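Local coordinates for protein chitinase (Paenibacillus sp. FPU-7, PDB 5GZT) that probably hydrolyses beta-1,4 linkages between N-acetyl-D-glucosamine units at random internal positions of chitin and chitodextrins, at residues D194-L199 against F242-G247; K246-G251 against A273-K278; K920-K925 against Y937-A942. All coordinates share one frame; numbering follows the deposited sequence.

Interaction 1: D194-L199 against F242-G247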
loop_
_atom_site.group_PDB
_atom_site.type_symbol
_atom_site.label_atom_id
_atom_site.label_comp_id
_atom_site.label_asym_id
_atom_site.label_seq_id
_atom_site.Cartn_x
_atom_site.Cartn_y
_atom_site.Cartn_z
ATOM N N ASP B 194 -2.121 1.106 15.535
ATOM C CA ASP B 194 -1.919 2.532 15.758
ATOM C C ASP B 194 -0.598 3.074 15.182
ATOM O O ASP B 194 -0.331 4.272 15.266
ATOM C CB ASP B 194 -1.963 2.837 17.277
ATOM C CG ASP B 194 -3.391 2.822 17.861
ATOM O OD1 ASP B 194 -4.376 3.189 17.154
ATOM O OD2 ASP B 194 -3.507 2.472 19.068
ATOM N N ARG B 195 0.230 2.196 14.645
ATOM C CA ARG B 195 1.458 2.571 14.019
ATOM C C ARG B 195 2.483 3.119 15.015
ATOM O O ARG B 195 3.231 4.078 14.747
ATOM C CB ARG B 195 1.164 3.456 12.787
ATOM C CG ARG B 195 0.463 2.610 11.730
ATOM C CD ARG B 195 0.254 3.393 10.498
ATOM N NE ARG B 195 -0.767 4.373 10.790
ATOM C CZ ARG B 195 -0.658 5.673 10.673
ATOM N NH1 ARG B 195 0.467 6.252 10.270
ATOM N NH2 ARG B 195 -1.717 6.407 10.976
ATOM N N GLN B 196 2.520 2.442 16.162
ATOM C CA GLN B 196 3.679 2.503 17.043
ATOM C C GLN B 196 4.715 1.466 16.714
ATOM O O GLN B 196 4.406 0.353 16.326
ATOM C CB GLN B 196 3.290 2.281 18.477
ATOM C CG GLN B 196 2.452 3.410 18.996
ATOM C CD GLN B 196 2.123 3.188 20.440
ATOM O OE1 GLN B 196 1.600 2.147 20.799
ATOM N NE2 GLN B 196 2.445 4.154 21.278
ATOM N N LEU B 197 5.957 1.884 16.875
ATOM C CA LEU B 197 7.106 1.040 16.819
ATOM C C LEU B 197 7.542 0.703 18.266
ATOM O O LEU B 197 7.644 1.596 19.123
ATOM C CB LEU B 197 8.203 1.777 16.073
ATOM C CG LEU B 197 9.454 0.990 15.739
ATOM C CD1 LEU B 197 9.132 -0.366 15.184
ATOM C CD2 LEU B 197 10.334 1.748 14.755
ATOM N N VAL B 198 7.737 -0.589 18.527
ATOM C CA VAL B 198 8.093 -1.076 19.830
ATOM C C VAL B 198 9.407 -1.809 19.642
ATOM O O VAL B 198 9.466 -2.749 18.839
ATOM C CB VAL B 198 7.003 -1.989 20.434
ATOM C CG1 VAL B 198 7.476 -2.632 21.734
ATOM C CG2 VAL B 198 5.750 -1.173 20.732
ATOM N N LEU B 199 10.447 -1.351 20.364
ATOM C CA LEU B 199 11.790 -1.963 20.327
ATOM C C LEU B 199 12.140 -2.579 21.660
ATOM O O LEU B 199 12.240 -1.859 22.657
ATOM C CB LEU B 199 12.820 -0.913 19.997
ATOM C CG LEU B 199 12.657 -0.392 18.593
ATOM C CD1 LEU B 199 13.442 0.893 18.382
ATOM C CD2 LEU B 199 13.077 -1.473 17.601
ATOM N N PHE B 242 11.520 0.164 24.161
ATOM C CA PHE B 242 11.243 1.516 23.736
ATOM C C PHE B 242 9.905 1.536 22.970
ATOM O O PHE B 242 9.609 0.600 22.222
ATOM C CB PHE B 242 12.388 2.051 22.896
ATOM C CG PHE B 242 12.052 3.317 22.190
ATOM C CD1 PHE B 242 12.044 4.519 22.878
ATOM C CD2 PHE B 242 11.693 3.300 20.847
ATOM C CE1 PHE B 242 11.713 5.700 22.237
ATOM C CE2 PHE B 242 11.353 4.471 20.205
ATOM C CZ PHE B 242 11.355 5.674 20.902
ATOM N N THR B 243 9.121 2.595 23.150
ATOM C CA THR B 243 7.816 2.684 22.525
ATOM C C THR B 243 7.606 4.065 21.961
ATOM O O THR B 243 7.445 5.006 22.711
ATOM C CB THR B 243 6.714 2.285 23.524
ATOM O OG1 THR B 243 6.859 0.891 23.833
ATOM C CG2 THR B 243 5.301 2.530 22.970
ATOM N N SER B 244 7.587 4.153 20.621
ATOM C CA SER B 244 7.450 5.397 19.862
ATOM C C SER B 244 6.112 5.978 20.053
ATOM O O SER B 244 5.231 5.349 20.615
ATOM C CB SER B 244 7.588 5.133 18.351
ATOM O OG SER B 244 6.334 4.682 17.807
ATOM N N ASP B 245 5.932 7.145 19.485
ATOM C CA ASP B 245 4.629 7.750 19.394
ATOM C C ASP B 245 3.810 6.990 18.366
ATOM O O ASP B 245 4.351 6.336 17.466
ATOM C CB ASP B 245 4.694 9.204 18.910
ATOM C CG ASP B 245 5.340 10.150 19.917
ATOM O OD1 ASP B 245 5.125 9.996 21.144
ATOM O OD2 ASP B 245 6.038 11.065 19.446
ATOM N N LYS B 246 2.495 7.138 18.499
ATOM C CA LYS B 246 1.533 6.589 17.537
ATOM C C LYS B 246 1.664 7.271 16.209
ATOM O O LYS B 246 2.115 8.427 16.129
ATOM C CB LYS B 246 0.111 6.812 18.016
ATOM C CG LYS B 246 -0.189 5.903 19.176
ATOM C CD LYS B 246 -1.497 6.228 19.851
ATOM C CE LYS B 246 -1.629 5.277 21.030
ATOM N NZ LYS B 246 -2.974 5.401 21.631
ATOM N N GLY B 247 1.224 6.571 15.165
ATOM C CA GLY B 247 1.022 7.199 13.864
ATOM C C GLY B 247 2.278 7.379 13.039
ATOM O O GLY B 247 2.367 8.320 12.263
#
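Leu199 and Phe242 form an antiparallel hydrogen-bonded pair, Phe242 N donating to Leu199 O at 2.6 Å and Leu199 N returning a bond to Phe242 O at 2.8 Å. Their side chains lie side by side on one face of the sheet, where Leu199 CD1 meets the ring obliquely at Phe242 CD2 (3.9 Å). Val198 and Thr243 make the next, non-hydrogen-bonded pair, with side chains on the other face. Beyond it the regular pairing stops, but bonds between the two segments continue. Ser244 N donates almost straight to Leu197 O at 3.0 Å, but Leu197 N finds its acceptor in a side chain, Ser244 OG, also at 3.0 Å. A chi1 of 83° sets this OG between its own backbone N and carbonyl carbon; the hydroxyl in turn donates to Asp245 O, from above that carbonyl's plane, and these two bonds limit its rotation.

Gln196 CG rests on Lys246 CG at 3.6 Å, and its NE2 reaches Ser244 O in a weak bond. Farther along, Gly247 N donates to Asp194 O at 2.8 Å, and Gly247 CA lies over one face of the Arg195 guanidinium, toward its rim. Asp194 OD2 and Lys246 NZ make only a long salt bridge, whereas Asp194 OD1 is bonded to Ser646 OG and Arg195 NH1 to Leu248 O.

Strands 197-203 and 239-243 are the inner pair of a four-stranded antiparallel sheet. Leu199 packs on Leu214 of strand 210-215 and Tyr255 of strand 251-261, and Phe242 on Ile212, consistent with two facing layers of a beta sandwich.

Interaction 2: K246-G251 against A273-K278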
loop_
_atom_site.group_PDB
_atom_site.type_symbol
_atom_site.label_atom_id
_atom_site.label_comp_id
_atom_site.label_asym_id
_atom_site.label_seq_id
_atom_site.Cartn_x
_atom_site.Cartn_y
_atom_site.Cartn_z
ATOM N N LYS B 246 2.495 7.138 18.499
ATOM C CA LYS B 246 1.533 6.589 17.537
ATOM C C LYS B 246 1.664 7.271 16.209
ATOM O O LYS B 246 2.115 8.427 16.129
ATOM C CB LYS B 246 0.111 6.812 18.016
ATOM C CG LYS B 246 -0.189 5.903 19.176
ATOM C CD LYS B 246 -1.497 6.228 19.851
ATOM C CE LYS B 246 -1.629 5.277 21.030
ATOM N NZ LYS B 246 -2.974 5.401 21.631
ATOM N N GLY B 247 1.224 6.571 15.165
ATOM C CA GLY B 247 1.022 7.199 13.864
ATOM C C GLY B 247 2.278 7.379 13.039
ATOM O O GLY B 247 2.367 8.320 12.263
ATOM N N LEU B 248 3.248 6.490 13.179
ATOM C CA LEU B 248 4.440 6.552 12.313
ATOM C C LEU B 248 4.095 6.136 10.892
ATOM O O LEU B 248 3.223 5.298 10.691
ATOM C CB LEU B 248 5.523 5.604 12.822
ATOM C CG LEU B 248 6.142 6.013 14.182
ATOM C CD1 LEU B 248 7.362 5.162 14.469
ATOM C CD2 LEU B 248 6.523 7.462 14.173
ATOM N N ALA B 249 4.846 6.657 9.931
ATOM C CA ALA B 249 4.666 6.314 8.523
ATOM C C ALA B 249 4.823 4.838 8.302
ATOM O O ALA B 249 5.749 4.191 8.843
ATOM C CB ALA B 249 5.645 7.057 7.631
ATOM N N ALA B 250 3.904 4.292 7.492
ATOM C CA ALA B 250 3.972 2.886 7.170
ATOM C C ALA B 250 5.237 2.578 6.398
ATOM O O ALA B 250 5.710 3.421 5.599
ATOM C CB ALA B 250 2.745 2.470 6.354
ATOM N N GLY B 251 5.763 1.371 6.635
ATOM C CA GLY B 251 6.834 0.791 5.834
ATOM C C GLY B 251 8.033 0.390 6.693
ATOM O O GLY B 251 7.871 -0.010 7.856
ATOM N N ALA B 273 12.816 -2.271 11.551
ATOM C CA ALA B 273 11.464 -2.590 12.025
ATOM C C ALA B 273 10.439 -2.232 10.958
ATOM O O ALA B 273 10.698 -1.393 10.091
ATOM C CB ALA B 273 11.121 -1.799 13.261
ATOM N N PHE B 274 9.258 -2.805 11.082
ATOM C CA PHE B 274 8.216 -2.622 10.055
ATOM C C PHE B 274 6.969 -2.080 10.705
ATOM O O PHE B 274 6.458 -2.672 11.651
ATOM C CB PHE B 274 7.966 -3.952 9.420
ATOM C CG PHE B 274 9.192 -4.563 8.817
ATOM C CD1 PHE B 274 9.681 -4.097 7.616
ATOM C CD2 PHE B 274 9.899 -5.560 9.480
ATOM C CE1 PHE B 274 10.816 -4.636 7.038
ATOM C CE2 PHE B 274 11.074 -6.095 8.915
ATOM C CZ PHE B 274 11.523 -5.625 7.684
ATOM N N VAL B 275 6.518 -0.930 10.223
ATOM C CA VAL B 275 5.335 -0.250 10.755
ATOM C C VAL B 275 4.134 -0.670 9.862
ATOM O O VAL B 275 4.228 -0.620 8.625
ATOM C CB VAL B 275 5.589 1.270 10.824
ATOM C CG1 VAL B 275 4.345 2.054 11.152
ATOM C CG2 VAL B 275 6.647 1.548 11.906
ATOM N N GLN B 276 3.060 -1.156 10.497
ATOM C CA GLN B 276 1.857 -1.595 9.787
ATOM C C GLN B 276 1.303 -0.441 8.909
ATOM O O GLN B 276 1.673 0.712 9.055
ATOM C CB GLN B 276 0.777 -2.044 10.784
ATOM C CG GLN B 276 1.053 -3.336 11.520
ATOM C CD GLN B 276 -0.077 -3.665 12.519
ATOM O OE1 GLN B 276 -1.186 -3.122 12.435
ATOM N NE2 GLN B 276 0.200 -4.559 13.464
ATOM N N GLY B 277 0.376 -0.775 8.021
ATOM C CA GLY B 277 -0.354 0.233 7.258
ATOM C C GLY B 277 0.094 0.461 5.819
ATOM O O GLY B 277 -0.345 1.411 5.167
ATOM N N LYS B 278 0.866 -0.425 5.260
ATOM C CA LYS B 278 1.236 -0.225 3.863
ATOM C C LYS B 278 0.033 -0.499 2.929
ATOM O O LYS B 278 -0.774 -1.432 3.166
ATOM C CB LYS B 278 2.364 -1.154 3.443
ATOM C CG LYS B 278 3.743 -0.800 3.960
ATOM C CD LYS B 278 4.789 -1.628 3.191
ATOM C CE LYS B 278 4.861 -3.089 3.576
ATOM N NZ LYS B 278 5.710 -3.126 4.817
#
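Gly251 O receives the shorter of two backbone bonds, from Val275 N at 2.9 Å, and Gly251 N answers by donating to Val275 O at 3.2 Å. Together they make one antiparallel hydrogen-bonded pair between the start of strand 251-261 and strand 264-284. Phe274 CA adds a C-H...O contact to the same Gly251 carbonyl.

Val275 packs against carbonyls of the loop that leads into Gly251. With chi1 at 171°, its CG1 stands anti to the backbone N and comes to 3.4 Å from Ala249 O and 3.5 Å from Leu248 O, while Leu248 CB touches the same methyl more loosely. The Ala249 carbonyl is also bonded to Trp253 NE1.

Ala250 CB presses on the backbone of the other segment, 3.4 Å from Gly277 C. A CB on Gly277 would come within about 3.5 Å of Ala250 CB, and one on Gly251 would run into the carbonyl oxygen of the preceding residue. Lys278 CG covers Gly251 CA at 3.9 Å.

The lack of a side chain on Gly277 thus lets Ala250 CB lie against its main chain. The contact rests on amide-carbonyl bonding and on apolar carbons of Val275, Ala250 and Lys278 set against main chain, with no charged pair between the segments.

Interaction 3: K920-K925 against Y937-A942. With PO4 (phosphate ion), chain D.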
loop_
_atom_site.group_PDB
_atom_site.type_symbol
_atom_site.label_atom_id
_atom_site.label_comp_id
_atom_site.label_asym_id
_atom_site.label_seq_id
_atom_site.Cartn_x
_atom_site.Cartn_y
_atom_site.Cartn_z
ATOM N N LYS B 920 -30.855 36.232 13.350
ATOM C CA LYS B 920 -31.992 35.926 14.199
ATOM C C LYS B 920 -32.871 37.181 14.378
ATOM O O LYS B 920 -34.128 37.123 14.364
ATOM C CB LYS B 920 -31.524 35.440 15.583
ATOM C CG LYS B 920 -32.620 35.211 16.581
ATOM C CD LYS B 920 -32.057 34.831 17.953
ATOM C CE LYS B 920 -33.249 34.413 18.814
ATOM N NZ LYS B 920 -32.584 33.826 19.998
ATOM N N LEU B 921 -32.221 38.307 14.621
ATOM C CA LEU B 921 -32.982 39.575 14.877
ATOM C C LEU B 921 -33.646 40.020 13.573
ATOM O O LEU B 921 -34.809 40.440 13.562
ATOM C CB LEU B 921 -32.076 40.657 15.422
ATOM C CG LEU B 921 -32.866 41.961 15.672
ATOM C CD1 LEU B 921 -33.823 41.714 16.824
ATOM C CD2 LEU B 921 -31.910 43.031 16.154
ATOM N N PHE B 922 -32.925 39.964 12.481
ATOM C CA PHE B 922 -33.526 40.345 11.163
ATOM C C PHE B 922 -34.783 39.489 10.854
ATOM O O PHE B 922 -35.827 40.049 10.426
ATOM C CB PHE B 922 -32.557 40.236 10.003
ATOM C CG PHE B 922 -31.770 41.502 9.693
ATOM C CD1 PHE B 922 -30.866 42.030 10.566
ATOM C CD2 PHE B 922 -31.926 42.116 8.484
ATOM C CE1 PHE B 922 -30.205 43.167 10.248
ATOM C CE2 PHE B 922 -31.233 43.204 8.151
ATOM C CZ PHE B 922 -30.377 43.759 9.018
ATOM N N ARG B 923 -34.716 38.174 11.141
ATOM C CA ARG B 923 -35.892 37.286 10.900
ATOM C C ARG B 923 -37.037 37.624 11.811
ATOM O O ARG B 923 -38.182 37.726 11.344
ATOM C CB ARG B 923 -35.536 35.832 11.048
ATOM C CG ARG B 923 -36.633 34.792 10.782
ATOM C CD ARG B 923 -37.914 35.260 10.026
ATOM N NE ARG B 923 -37.787 35.528 8.716
ATOM C CZ ARG B 923 -38.545 36.126 7.810
ATOM N NH1 ARG B 923 -39.668 36.828 7.863
ATOM N NH2 ARG B 923 -37.959 36.007 6.595
ATOM N N GLU B 924 -36.744 37.916 13.077
ATOM C CA GLU B 924 -37.808 38.385 13.961
ATOM C C GLU B 924 -38.469 39.659 13.451
ATOM O O GLU B 924 -39.691 39.749 13.352
ATOM C CB GLU B 924 -37.254 38.575 15.382
ATOM C CG GLU B 924 -38.255 39.141 16.340
ATOM C CD GLU B 924 -37.700 39.287 17.775
ATOM O OE1 GLU B 924 -36.718 39.971 18.035
ATOM O OE2 GLU B 924 -38.267 38.704 18.624
ATOM N N LYS B 925 -37.695 40.643 13.093
ATOM C CA LYS B 925 -38.276 41.893 12.610
ATOM C C LYS B 925 -39.052 41.716 11.343
ATOM O O LYS B 925 -39.997 42.385 11.136
ATOM C CB LYS B 925 -37.202 42.929 12.402
ATOM C CG LYS B 925 -36.640 43.286 13.778
ATOM C CD LYS B 925 -35.999 44.615 13.854
ATOM C CE LYS B 925 -35.458 44.859 15.243
ATOM N NZ LYS B 925 -36.465 45.047 16.335
ATOM N N TYR B 937 -41.985 38.496 3.923
ATOM C CA TYR B 937 -40.711 39.013 3.465
ATOM C C TYR B 937 -39.594 37.965 3.643
ATOM O O TYR B 937 -39.476 37.355 4.693
ATOM C CB TYR B 937 -40.319 40.279 4.246
ATOM C CG TYR B 937 -41.340 41.411 4.006
ATOM C CD1 TYR B 937 -41.264 42.205 2.844
ATOM C CD2 TYR B 937 -42.257 41.763 4.964
ATOM C CE1 TYR B 937 -42.118 43.258 2.605
ATOM C CE2 TYR B 937 -43.199 42.821 4.700
ATOM C CZ TYR B 937 -43.088 43.582 3.534
ATOM O OH TYR B 937 -44.009 44.640 3.216
ATOM N N GLU B 938 -38.769 37.800 2.601
ATOM C CA GLU B 938 -37.656 36.849 2.621
ATOM C C GLU B 938 -36.483 37.467 3.306
ATOM O O GLU B 938 -36.276 38.700 3.262
ATOM C CB GLU B 938 -37.224 36.477 1.160
ATOM C CG GLU B 938 -38.205 35.596 0.403
ATOM C CD GLU B 938 -37.650 35.116 -0.935
ATOM O OE1 GLU B 938 -36.583 35.560 -1.340
ATOM O OE2 GLU B 938 -38.316 34.212 -1.554
ATOM N N LEU B 939 -35.672 36.607 3.872
ATOM C CA LEU B 939 -34.323 36.919 4.347
ATOM C C LEU B 939 -33.352 35.873 3.789
ATOM O O LEU B 939 -33.596 34.675 3.974
ATOM C CB LEU B 939 -34.290 36.893 5.868
ATOM C CG LEU B 939 -32.944 37.173 6.549
ATOM C CD1 LEU B 939 -32.546 38.608 6.271
ATOM C CD2 LEU B 939 -33.018 36.991 8.054
ATOM N N ALA B 940 -32.275 36.294 3.113
ATOM C CA ALA B 940 -31.322 35.360 2.579
ATOM C C ALA B 940 -29.940 35.936 2.832
ATOM O O ALA B 940 -29.835 37.063 3.277
ATOM C CB ALA B 940 -31.553 35.210 1.087
ATOM N N ILE B 941 -28.913 35.144 2.593
ATOM C CA ILE B 941 -27.559 35.639 2.516
ATOM C C ILE B 941 -26.901 35.107 1.289
ATOM O O ILE B 941 -27.418 34.158 0.652
ATOM C CB ILE B 941 -26.680 35.165 3.673
ATOM C CG1 ILE B 941 -26.537 33.611 3.670
ATOM C CG2 ILE B 941 -27.338 35.560 4.965
ATOM C CD1 ILE B 941 -25.591 33.159 4.827
ATOM N N ALA B 942 -25.817 35.760 0.922
ATOM C CA ALA B 942 -24.818 35.181 0.013
ATOM C C ALA B 942 -23.708 34.684 0.841
ATOM O O ALA B 942 -23.316 35.363 1.765
ATOM C CB ALA B 942 -24.261 36.199 -0.919
HETATM P P PO4 D . -43.098 46.772 0.609
HETATM O O1 PO4 D . -41.581 46.690 0.846
HETATM O O2 PO4 D . -43.488 47.732 1.665
HETATM O O3 PO4 D . -43.287 47.233 -0.755
HETATM O O4 PO4 D . -43.786 45.420 0.889
HETATM O O HOH W 1 -42.491 38.065 6.834
#
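Phe922 and Leu939 form the tightly packed half of this contact. Their side chains cross at about a right angle, with Leu939 CD2 3.8 Å from Phe922 CB and Leu939 CD1 obliquely placed at the ring. A chi1 of 179° sets Leu939 CG anti to its backbone N, and CD2 also lies 3.7 Å from Arg923 N, in against the helix backbone. Both residues are buried, and Phe922 packs further on Ile890 and Leu892 of strand 889-893.

The other half is polar and less enclosed. Arg923, partly exposed, bends at chi2 and chi3 and presents the end of its guanidinium to a single atom: Tyr937 O takes NH2 at 2.8 Å and NH1 at 3.2 Å. The oxygen lies in the guanidinium plane and both nitrogens lie in the carbonyl plane, so the fork holds the two groups coplanar. A water accepts from Tyr937 N at 3.0 Å and, weakly, from Arg923 NH1. The same NH1 makes a salt bridge with Asp927 one helical turn on. An alanine in place of Arg923 would probably leave Tyr937 O without both guanidinium bonds and Asp927 without this charged mate. Beyond residues 920-925, Tyr937 OH makes a very short hydrogen bond to O4 of a phosphate, probably from the crystallisation liquor, which His883 and Lys935 also bind.

The axes of helix segment 920-925 and strand segment 938-942 come within 9.0 Å at 160°, nearly antiparallel. Strand 938-943 pairs in parallel with strands 889-893 and 964-967. Strand 889-893, helix 911-933 and strand 938-943 thus form a beta-alpha-beta unit of the TIM barrel of the second family 18 domain, in which this contact packs the helix on the strand that follows it.

Following the chain from the N terminus, interaction 1 opens first and joins 194-199 to 242-247, enclosing strands 210-215, 221-225 and 233-235. Interaction 2 begins at Lys246 and Gly247, where interaction 1 ends, and closes the next loop onto 273-278, so the two share these residues and follow in series, neither nested in the other. They also touch in space, where Arg195 and Leu197 meet Leu248. Together they tie the four-stranded sheet to strand 264-284, which continues into the first family 18 barrel. Interaction 3 closes a short helical connection far downstream in the second barrel, its centre about 53 Å from that of interaction 1.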